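Local coordinates for GH3 beta-N-acetylglucosaminidase (Paenibacillaceae, PDB 6K5J), which removes terminal beta-linked N-acetylglucosamine residues from glycans by hydrolysis, as a family 3 beta-N-acetylglucosaminidase, at residues A[83-88]-A[133-138]; A[178-183]-A[224-229]; A[185-190]-A[230-235]. All blocks are in the same frame, centred on the assembly; numbering follows the deposited sequence.

From the N terminus, strand 79-81 runs into segment 83-88, and interaction 1 brings this against segment 133-138, just beyond strand 132-133, closing a loop that holds helices 102-108 and 111-127. Interactions 2 and 3 come afterwards in the chain, and their segments alternate. Interaction 2 pairs strand 178-184 directly with strand 226-229, closing a loop that holds helices 205-210 and 213-222, and interaction 3 joins the loops that leave those two strands. Interactions 1 and 2 meet where Lys182 forms a salt bridge with Glu85, and both touch the bound N-acetylglucosamine. His183 O packs on Ala230 CB, joining interaction 2 to interaction 3. Together they tie neighbouring parts of the barrel domain around the sugar.

Interaction 1: residues A[83-88]-A[133-138]; sequences DQEGGM and NFAPSL. With NAG (2-acetamido-2-deoxy-beta-D-glucopyranose), chain B.
Asn133 holds the backbone of Gln84 with both ends of its carboxamide. Its OD1 accepts a hydrogen bond from Gln84 N, 3.0 Å away, on an in-plane lone pair, while its ND2 gives a nearly straight bond (173°) to Gln84 O at 2.9 Å. With CG anti to the backbone N (chi1 -166°), the amide reaches across to segment 83-88, and the paired bonds fix its flip. The Gln84 side chain leads away, to the backbone of Arg91 and Leu92.

Asp83 turns its carboxylate to the sugar. Its OD1 accepts a hydrogen bond from O4 of the N-acetylglucosamine at 2.6 Å; OD2 does the same for O6 at a distance too short to be taken literally, and also pairs with Arg91. OD1 lies 3.2 Å from Phe134 CB and near the ring plane at its edge; carboxylate and ring are turned 39° apart. Ala135 CB sits 4.1 Å from Glu85 CA, and the extended Glu85 chain ends in salt bridges to Lys182 and Arg152. Such loops, following barrel strands and converging on a sugar, typify the active-site end of a TIM barrel, and the grip on O4 and O6 is consistent with recognition of a non-reducing terminal residue.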
loop_
_atom_site.group_PDB
_atom_site.type_symbol
_atom_site.label_atom_id
_atom_site.label_comp_id
_atom_site.label_asym_id
_atom_site.label_seq_id
_atom_site.Cartn_x
_atom_site.Cartn_y
_atom_site.Cartn_z
ATOM N N ASP A 83 0.260 1.098 -7.321
ATOM C CA ASP A 83 0.173 0.766 -5.889
ATOM C C ASP A 83 -0.998 1.517 -5.255
ATOM O O ASP A 83 -0.822 2.470 -4.502
ATOM C CB ASP A 83 1.464 1.123 -5.158
ATOM C CG ASP A 83 2.651 0.376 -5.670
ATOM O OD1 ASP A 83 2.571 -0.872 -5.752
ATOM O OD2 ASP A 83 3.663 1.043 -5.980
ATOM N N GLN A 84 -2.208 1.081 -5.582
ATOM C CA GLN A 84 -3.415 1.701 -5.028
ATOM C C GLN A 84 -3.996 0.792 -3.940
ATOM O O GLN A 84 -5.025 0.134 -4.101
ATOM C CB GLN A 84 -4.417 1.999 -6.150
ATOM C CG GLN A 84 -5.526 2.969 -5.768
ATOM C CD GLN A 84 -5.107 4.436 -5.832
ATOM O OE1 GLN A 84 -3.924 4.777 -5.746
ATOM N NE2 GLN A 84 -6.088 5.313 -5.969
ATOM N N GLU A 85 -3.289 0.771 -2.795
ATOM C CA GLU A 85 -3.651 -0.120 -1.694
ATOM C C GLU A 85 -4.874 0.380 -0.938
ATOM O O GLU A 85 -5.674 -0.429 -0.457
ATOM C CB GLU A 85 -2.466 -0.284 -0.721
ATOM C CG GLU A 85 -1.213 -0.864 -1.383
ATOM C CD GLU A 85 0.008 -0.920 -0.469
ATOM O OE1 GLU A 85 -0.163 -0.891 0.773
ATOM O OE2 GLU A 85 1.142 -1.001 -1.006
ATOM N N GLY A 86 -5.051 1.690 -0.857
ATOM C CA GLY A 86 -6.071 2.300 -0.026
ATOM C C GLY A 86 -5.464 2.970 1.197
ATOM O O GLY A 86 -4.300 2.767 1.547
ATOM N N GLY A 87 -6.286 3.791 1.853
ATOM C CA GLY A 87 -5.833 4.477 3.054
ATOM C C GLY A 87 -4.535 5.271 2.935
ATOM O O GLY A 87 -4.511 6.326 2.306
ATOM N N MET A 88 -3.441 4.784 3.524
ATOM C CA MET A 88 -2.207 5.567 3.541
ATOM C C MET A 88 -1.274 5.264 2.369
ATOM O O MET A 88 -0.206 5.878 2.276
ATOM C CB MET A 88 -1.463 5.372 4.875
ATOM C CG MET A 88 -2.236 5.901 6.096
ATOM S SD MET A 88 -2.739 7.646 5.936
ATOM C CE MET A 88 -1.170 8.458 6.101
ATOM N N ASN A 133 -3.421 -4.225 -9.960
ATOM C CA ASN A 133 -3.152 -3.457 -8.747
ATOM C C ASN A 133 -2.166 -4.252 -7.915
ATOM O O ASN A 133 -2.323 -5.467 -7.759
ATOM C CB ASN A 133 -4.448 -3.186 -7.947
ATOM C CG ASN A 133 -4.286 -2.103 -6.871
ATOM O OD1 ASN A 133 -3.278 -1.403 -6.818
ATOM N ND2 ASN A 133 -5.310 -1.953 -6.026
ATOM N N PHE A 134 -1.144 -3.583 -7.395
ATOM C CA PHE A 134 -0.232 -4.259 -6.479
ATOM C C PHE A 134 -0.818 -4.182 -5.071
ATOM O O PHE A 134 -0.362 -3.448 -4.192
ATOM C CB PHE A 134 1.168 -3.676 -6.590
ATOM C CG PHE A 134 1.858 -4.044 -7.873
ATOM C CD1 PHE A 134 1.562 -5.251 -8.498
ATOM C CD2 PHE A 134 2.783 -3.207 -8.454
ATOM C CE1 PHE A 134 2.191 -5.623 -9.678
ATOM C CE2 PHE A 134 3.416 -3.568 -9.645
ATOM C CZ PHE A 134 3.111 -4.782 -10.250
ATOM N N ALA A 135 -1.861 -4.980 -4.887
ATOM C CA ALA A 135 -2.664 -5.023 -3.675
ATOM C C ALA A 135 -3.550 -6.261 -3.752
ATOM O O ALA A 135 -3.845 -6.734 -4.853
ATOM C CB ALA A 135 -3.516 -3.750 -3.525
ATOM N N PRO A 136 -3.998 -6.795 -2.599
ATOM C CA PRO A 136 -3.755 -6.296 -1.245
ATOM C C PRO A 136 -2.470 -6.840 -0.623
ATOM O O PRO A 136 -2.030 -7.939 -0.964
ATOM C CB PRO A 136 -4.969 -6.812 -0.465
ATOM C CG PRO A 136 -5.236 -8.158 -1.102
ATOM C CD PRO A 136 -4.878 -7.981 -2.590
ATOM N N SER A 137 -1.886 -6.075 0.294
ATOM C CA SER A 137 -0.935 -6.673 1.222
ATOM C C SER A 137 -1.629 -7.739 2.062
ATOM O O SER A 137 -2.666 -7.476 2.681
ATOM C CB SER A 137 -0.342 -5.611 2.143
ATOM O OG SER A 137 0.346 -6.218 3.233
ATOM N N LEU A 138 -1.053 -8.945 2.079
ATOM C CA LEU A 138 -1.420 -9.990 3.022
ATOM C C LEU A 138 -0.383 -10.132 4.125
ATOM O O LEU A 138 -0.332 -11.167 4.801
ATOM C CB LEU A 138 -1.612 -11.329 2.297
ATOM C CG LEU A 138 -2.747 -11.359 1.267
ATOM C CD1 LEU A 138 -2.944 -12.794 0.754
ATOM C CD2 LEU A 138 -4.047 -10.816 1.874
HETATM C C1 NAG B . 8.127 -1.585 -3.323
HETATM C C2 NAG B . 7.018 -1.961 -2.307
HETATM C C3 NAG B . 5.831 -2.650 -3.005
HETATM C C4 NAG B . 5.384 -1.877 -4.238
HETATM C C5 NAG B . 6.578 -1.670 -5.155
HETATM C C6 NAG B . 6.254 -0.907 -6.420
HETATM C C7 NAG B . 7.388 -2.650 0.035
HETATM C C8 NAG B . 8.021 -3.678 0.933
HETATM N N2 NAG B . 7.569 -2.832 -1.277
HETATM O O1 NAG B . 9.012 -0.721 -2.691
HETATM O O3 NAG B . 4.739 -2.771 -2.098
HETATM O O4 NAG B . 4.368 -2.594 -4.928
HETATM O O5 NAG B . 7.556 -0.903 -4.446
HETATM O O6 NAG B . 5.970 0.459 -6.145
HETATM O O7 NAG B . 6.726 -1.714 0.480
#

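Interaction 2: residues A[178-183]-A[224-229]. With NAG (2-acetamido-2-deoxy-beta-D-glucopyranose), chain B.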
loop_
_atom_site.group_PDB
_atom_site.type_symbol
_atom_site.label_atom_id
_atom_site.label_comp_id
_atom_site.label_asym_id
_atom_site.label_seq_id
_atom_site.Cartn_x
_atom_site.Cartn_y
_atom_site.Cartn_z
ATOM N N ALA A 178 -6.599 -7.211 -11.995
ATOM C CA ALA A 178 -5.814 -8.301 -11.431
ATOM C C ALA A 178 -5.284 -7.912 -10.059
ATOM O O ALA A 178 -4.642 -6.872 -9.906
ATOM C CB ALA A 178 -4.651 -8.645 -12.362
ATOM N N ALA A 179 -5.566 -8.738 -9.058
ATOM C CA ALA A 179 -5.017 -8.526 -7.727
ATOM C C ALA A 179 -3.637 -9.159 -7.619
ATOM O O ALA A 179 -3.357 -10.198 -8.225
ATOM C CB ALA A 179 -5.937 -9.116 -6.655
ATOM N N THR A 180 -2.777 -8.530 -6.817
ATOM C CA THR A 180 -1.413 -9.002 -6.580
ATOM C C THR A 180 -1.202 -9.042 -5.072
ATOM O O THR A 180 -0.890 -8.011 -4.464
ATOM C CB THR A 180 -0.365 -8.099 -7.236
ATOM O OG1 THR A 180 -0.699 -7.862 -8.602
ATOM C CG2 THR A 180 1.043 -8.751 -7.164
ATOM N N VAL A 181 -1.355 -10.218 -4.459
ATOM C CA VAL A 181 -1.126 -10.300 -3.020
ATOM C C VAL A 181 0.369 -10.196 -2.739
ATOM O O VAL A 181 1.197 -10.731 -3.487
ATOM C CB VAL A 181 -1.748 -11.582 -2.437
ATOM C CG1 VAL A 181 -3.266 -11.479 -2.527
ATOM C CG2 VAL A 181 -1.244 -12.838 -3.162
ATOM N N LYS A 182 0.724 -9.500 -1.654
ATOM C CA LYS A 182 2.119 -9.183 -1.367
ATOM C C LYS A 182 2.291 -9.099 0.149
ATOM O O LYS A 182 1.317 -8.912 0.878
ATOM C CB LYS A 182 2.527 -7.875 -2.081
ATOM C CG LYS A 182 1.818 -6.596 -1.564
ATOM C CD LYS A 182 2.175 -5.378 -2.455
ATOM C CE LYS A 182 1.692 -4.047 -1.840
ATOM N NZ LYS A 182 1.939 -2.894 -2.793
ATOM N N HIS A 183 3.521 -9.269 0.647
ATOM C CA HIS A 183 4.759 -9.556 -0.066
ATOM C C HIS A 183 5.217 -10.964 0.339
ATOM O O HIS A 183 5.688 -11.168 1.467
ATOM C CB HIS A 183 5.851 -8.534 0.293
ATOM C CG HIS A 183 5.457 -7.097 0.082
ATOM N ND1 HIS A 183 4.671 -6.396 0.974
ATOM C CD2 HIS A 183 5.763 -6.228 -0.912
ATOM C CE1 HIS A 183 4.511 -5.157 0.540
ATOM N NE2 HIS A 183 5.161 -5.029 -0.605
ATOM N N VAL A 224 -6.135 -16.190 -7.191
ATOM C CA VAL A 224 -5.548 -14.852 -7.190
ATOM C C VAL A 224 -4.672 -14.698 -8.431
ATOM O O VAL A 224 -3.902 -15.599 -8.783
ATOM C CB VAL A 224 -4.751 -14.566 -5.897
ATOM C CG1 VAL A 224 -3.586 -15.543 -5.734
ATOM C CG2 VAL A 224 -4.269 -13.098 -5.868
ATOM N N ASP A 225 -4.794 -13.549 -9.097
ATOM C CA ASP A 225 -4.154 -13.364 -10.396
ATOM C C ASP A 225 -2.638 -13.296 -10.294
ATOM O O ASP A 225 -1.944 -13.735 -11.216
ATOM C CB ASP A 225 -4.671 -12.092 -11.070
ATOM C CG ASP A 225 -6.045 -12.274 -11.686
ATOM O OD1 ASP A 225 -6.525 -13.430 -11.773
ATOM O OD2 ASP A 225 -6.644 -11.260 -12.077
ATOM N N ALA A 226 -2.103 -12.742 -9.205
ATOM C CA ALA A 226 -0.662 -12.553 -9.108
ATOM C C ALA A 226 -0.244 -12.542 -7.646
ATOM O O ALA A 226 -1.049 -12.284 -6.749
ATOM C CB ALA A 226 -0.216 -11.265 -9.827
ATOM N N VAL A 227 1.028 -12.887 -7.425
ATOM C CA VAL A 227 1.689 -12.852 -6.124
ATOM C C VAL A 227 2.997 -12.077 -6.301
ATOM O O VAL A 227 3.769 -12.365 -7.224
ATOM C CB VAL A 227 1.959 -14.279 -5.591
ATOM C CG1 VAL A 227 2.759 -14.258 -4.276
ATOM C CG2 VAL A 227 0.644 -15.058 -5.408
ATOM N N MET A 228 3.237 -11.087 -5.435
ATOM C CA MET A 228 4.500 -10.354 -5.423
ATOM C C MET A 228 5.377 -10.838 -4.273
ATOM O O MET A 228 4.892 -11.061 -3.160
ATOM C CB MET A 228 4.268 -8.840 -5.296
ATOM C CG MET A 228 5.553 -8.024 -5.066
ATOM S SD MET A 228 5.235 -6.245 -4.879
ATOM C CE MET A 228 4.842 -5.782 -6.564
ATOM N N THR A 229 6.675 -10.979 -4.538
ATOM C CA THR A 229 7.598 -11.503 -3.542
ATOM C C THR A 229 8.083 -10.400 -2.600
ATOM O O THR A 229 7.884 -9.204 -2.844
ATOM C CB THR A 229 8.803 -12.170 -4.223
ATOM O OG1 THR A 229 9.563 -11.175 -4.915
ATOM C CG2 THR A 229 8.350 -13.215 -5.212
HETATM C C1 NAG B . 8.127 -1.585 -3.323
HETATM C C2 NAG B . 7.018 -1.961 -2.307
HETATM C C3 NAG B . 5.831 -2.650 -3.005
HETATM C C4 NAG B . 5.384 -1.877 -4.238
HETATM C C5 NAG B . 6.578 -1.670 -5.155
HETATM C C6 NAG B . 6.254 -0.907 -6.420
HETATM C C7 NAG B . 7.388 -2.650 0.035
HETATM C C8 NAG B . 8.021 -3.678 0.933
HETATM N N2 NAG B . 7.569 -2.832 -1.277
HETATM O O1 NAG B . 9.012 -0.721 -2.691
HETATM O O3 NAG B . 4.739 -2.771 -2.098
HETATM O O4 NAG B . 4.368 -2.594 -4.928
HETATM O O5 NAG B . 7.556 -0.903 -4.446
HETATM O O6 NAG B . 5.970 0.459 -6.145
HETATM O O7 NAG B . 6.726 -1.714 0.480
#
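Lys182 and Met228 run side by side, pointing the same way, with Lys182 CB 3.8 Å from Met228 CB. Lys182 CG takes the crowded position between backbone N and carbonyl carbon (chi1 67°), and from there the chain runs straight to NZ, which bonds O3 of N-acetylglucosamine at 2.9 Å and O4 weakly; Glu85 and Phe134 O also hold it. Met228 bends only at chi3, bringing its methyl CE to 3.6 Å from the sugar's O4.

Beneath them lies the parallel ladder of two neighbouring TIM-barrel strands, crossing at -33°. Met228 N bonds Val181 O at 2.8 Å, and Val181 N bonds Ala226 O. Thr180 CG2, anti to the backbone N, meets Met228 CB at 3.7 Å, while OG1 turns to Asn133 O. On the other face Val181 splits its methyls, CG1 tip to tip with Val224 CG2 and CG2 against Val227 CG2.

His183 follows a cis peptide. Lys182 CG covers one ring face and the sugar's C8 the other. NE2 and the sugar's O3 share a 2.7 Å hydrogen bond, and ND1 bonds Asp139 OD2. An alanine here would take away the ring, probably leaving O3 and Asp139 each short of a partner and a gap between Lys182 CG and C8.

Interaction 3: residues A[185-190]-A[230-235]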
loop_
_atom_site.group_PDB
_atom_site.type_symbol
_atom_site.label_atom_id
_atom_site.label_comp_id
_atom_site.label_asym_id
_atom_site.label_seq_id
_atom_site.Cartn_x
_atom_site.Cartn_y
_atom_site.Cartn_z
ATOM N N PRO A 185 6.964 -14.485 1.130
ATOM C CA PRO A 185 5.982 -15.199 1.958
ATOM C C PRO A 185 5.512 -14.455 3.211
ATOM O O PRO A 185 4.935 -15.087 4.091
ATOM C CB PRO A 185 6.737 -16.478 2.359
ATOM C CG PRO A 185 8.170 -16.037 2.441
ATOM C CD PRO A 185 8.332 -14.996 1.338
ATOM N N GLY A 186 5.745 -13.146 3.304
ATOM C CA GLY A 186 5.204 -12.409 4.431
ATOM C C GLY A 186 6.209 -11.465 5.057
ATOM O O GLY A 186 7.191 -11.907 5.651
ATOM N N HIS A 187 5.948 -10.164 4.947
ATOM C CA HIS A 187 6.841 -9.096 5.377
ATOM C C HIS A 187 6.455 -8.513 6.736
ATOM O O HIS A 187 7.100 -7.566 7.190
ATOM C CB HIS A 187 6.840 -7.985 4.304
ATOM C CG HIS A 187 8.126 -7.216 4.179
ATOM N ND1 HIS A 187 8.781 -6.653 5.260
ATOM C CD2 HIS A 187 8.844 -6.859 3.081
ATOM C CE1 HIS A 187 9.860 -6.015 4.838
ATOM N NE2 HIS A 187 9.925 -6.127 3.522
ATOM N N GLY A 188 5.433 -9.060 7.403
ATOM C CA GLY A 188 4.859 -8.399 8.570
ATOM C C GLY A 188 5.714 -8.443 9.824
ATOM O O GLY A 188 5.546 -7.594 10.709
ATOM N N ASP A 189 6.625 -9.408 9.927
ATOM C CA ASP A 189 7.433 -9.589 11.131
ATOM C C ASP A 189 8.703 -8.742 11.130
ATOM O O ASP A 189 9.310 -8.568 12.193
ATOM C CB ASP A 189 7.781 -11.091 11.283
ATOM C CG ASP A 189 8.559 -11.414 12.563
ATOM O OD1 ASP A 189 7.930 -11.528 13.628
ATOM O OD2 ASP A 189 9.796 -11.592 12.490
ATOM N N THR A 190 9.083 -8.160 9.991
ATOM C CA THR A 190 10.410 -7.567 9.849
ATOM C C THR A 190 10.555 -6.321 10.707
ATOM O O THR A 190 9.682 -5.446 10.705
ATOM C CB THR A 190 10.699 -7.199 8.388
ATOM O OG1 THR A 190 9.706 -6.276 7.909
ATOM C CG2 THR A 190 10.736 -8.445 7.505
ATOM N N ALA A 230 8.740 -10.822 -1.513
ATOM C CA ALA A 230 9.414 -9.937 -0.569
ATOM C C ALA A 230 10.929 -10.074 -0.691
ATOM O O ALA A 230 11.450 -11.190 -0.798
ATOM C CB ALA A 230 9.004 -10.266 0.868
ATOM N N HIS A 231 11.635 -8.937 -0.652
ATOM C CA HIS A 231 13.101 -8.922 -0.641
ATOM C C HIS A 231 13.620 -9.189 0.776
ATOM O O HIS A 231 14.321 -8.372 1.374
ATOM C CB HIS A 231 13.648 -7.587 -1.130
ATOM C CG HIS A 231 13.228 -7.189 -2.517
ATOM N ND1 HIS A 231 13.016 -8.093 -3.540
ATOM C CD2 HIS A 231 13.015 -5.961 -3.049
ATOM C CE1 HIS A 231 12.679 -7.437 -4.639
ATOM N NE2 HIS A 231 12.678 -6.142 -4.369
ATOM N N VAL A 232 13.261 -10.353 1.315
ATOM C CA VAL A 232 13.500 -10.680 2.718
ATOM C C VAL A 232 14.070 -12.094 2.804
ATOM O O VAL A 232 13.650 -12.985 2.060
ATOM C CB VAL A 232 12.194 -10.536 3.539
ATOM C CG1 VAL A 232 12.348 -11.077 4.969
ATOM C CG2 VAL A 232 11.733 -9.066 3.544
ATOM N N LEU A 233 15.049 -12.291 3.689
ATOM C CA LEU A 233 15.628 -13.612 3.917
ATOM C C LEU A 233 14.750 -14.439 4.848
ATOM O O LEU A 233 14.299 -13.952 5.889
ATOM C CB LEU A 233 17.019 -13.490 4.535
ATOM C CG LEU A 233 18.008 -12.628 3.757
ATOM C CD1 LEU A 233 19.198 -12.273 4.639
ATOM C CD2 LEU A 233 18.450 -13.396 2.523
ATOM N N PHE A 234 14.534 -15.703 4.477
ATOM C CA PHE A 234 13.800 -16.674 5.293
ATOM C C PHE A 234 14.677 -17.915 5.445
ATOM O O PHE A 234 14.526 -18.891 4.699
ATOM C CB PHE A 234 12.447 -17.027 4.664
ATOM C CG PHE A 234 11.477 -15.865 4.608
ATOM C CD1 PHE A 234 11.544 -14.943 3.571
ATOM C CD2 PHE A 234 10.518 -15.696 5.593
ATOM C CE1 PHE A 234 10.669 -13.865 3.518
ATOM C CE2 PHE A 234 9.642 -14.624 5.555
ATOM C CZ PHE A 234 9.713 -13.707 4.511
ATOM N N PRO A 235 15.603 -17.912 6.406
ATOM C CA PRO A 235 16.528 -19.055 6.547
ATOM C C PRO A 235 15.854 -20.398 6.782
ATOM O O PRO A 235 16.475 -21.426 6.492
ATOM C CB PRO A 235 17.403 -18.662 7.749
ATOM C CG PRO A 235 16.679 -17.513 8.416
ATOM C CD PRO A 235 15.937 -16.812 7.327
#
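Two loops at the C-terminal ends of adjacent barrel strands meet here, and the first carries the Pro-Gly-His-Gly sequence familiar from family 3 N-acetylglucosaminidases. Pro185, reached through a cis peptide bond, sets its CG squarely over the Phe234 ring in a CH-pi contact, 3.5 Å from CG to the ring centroid and 12° off the normal. Its CD comes as near as 3.4 Å to Phe234 CE1. The next carbonyl then swings round to the ring's edge, where Gly186 O lies in plane, 3.3 Å from Phe234 CZ. Gly186 has backbone angles (phi 135°, psi 114°) that would jam a side chain against the preceding carbonyl oxygen.

Val232 CG2 rests over one face of the His187 ring, 3.7 Å from the centroid and offset toward the rim, while its CG1 meets Thr190 CG2 tip to tip at 4.0 Å. A type I turn from His187 to Thr190 brings these two residues together, and His187 ND1 gives a hydrogen bond in the ring plane to Thr190 OG1 at 2.8 Å.

His187 touches the bound N-acetylglucosamine, so its orientation probably bears on how the sugar is met. The in-plane bond at ND1, with a second at NE2 to Ser194 OG, would hold the imidazole's rotation, whereas the second loop meets the ring through carbon alone, the Val232 methyl over its face and Ala230 CB near CD2.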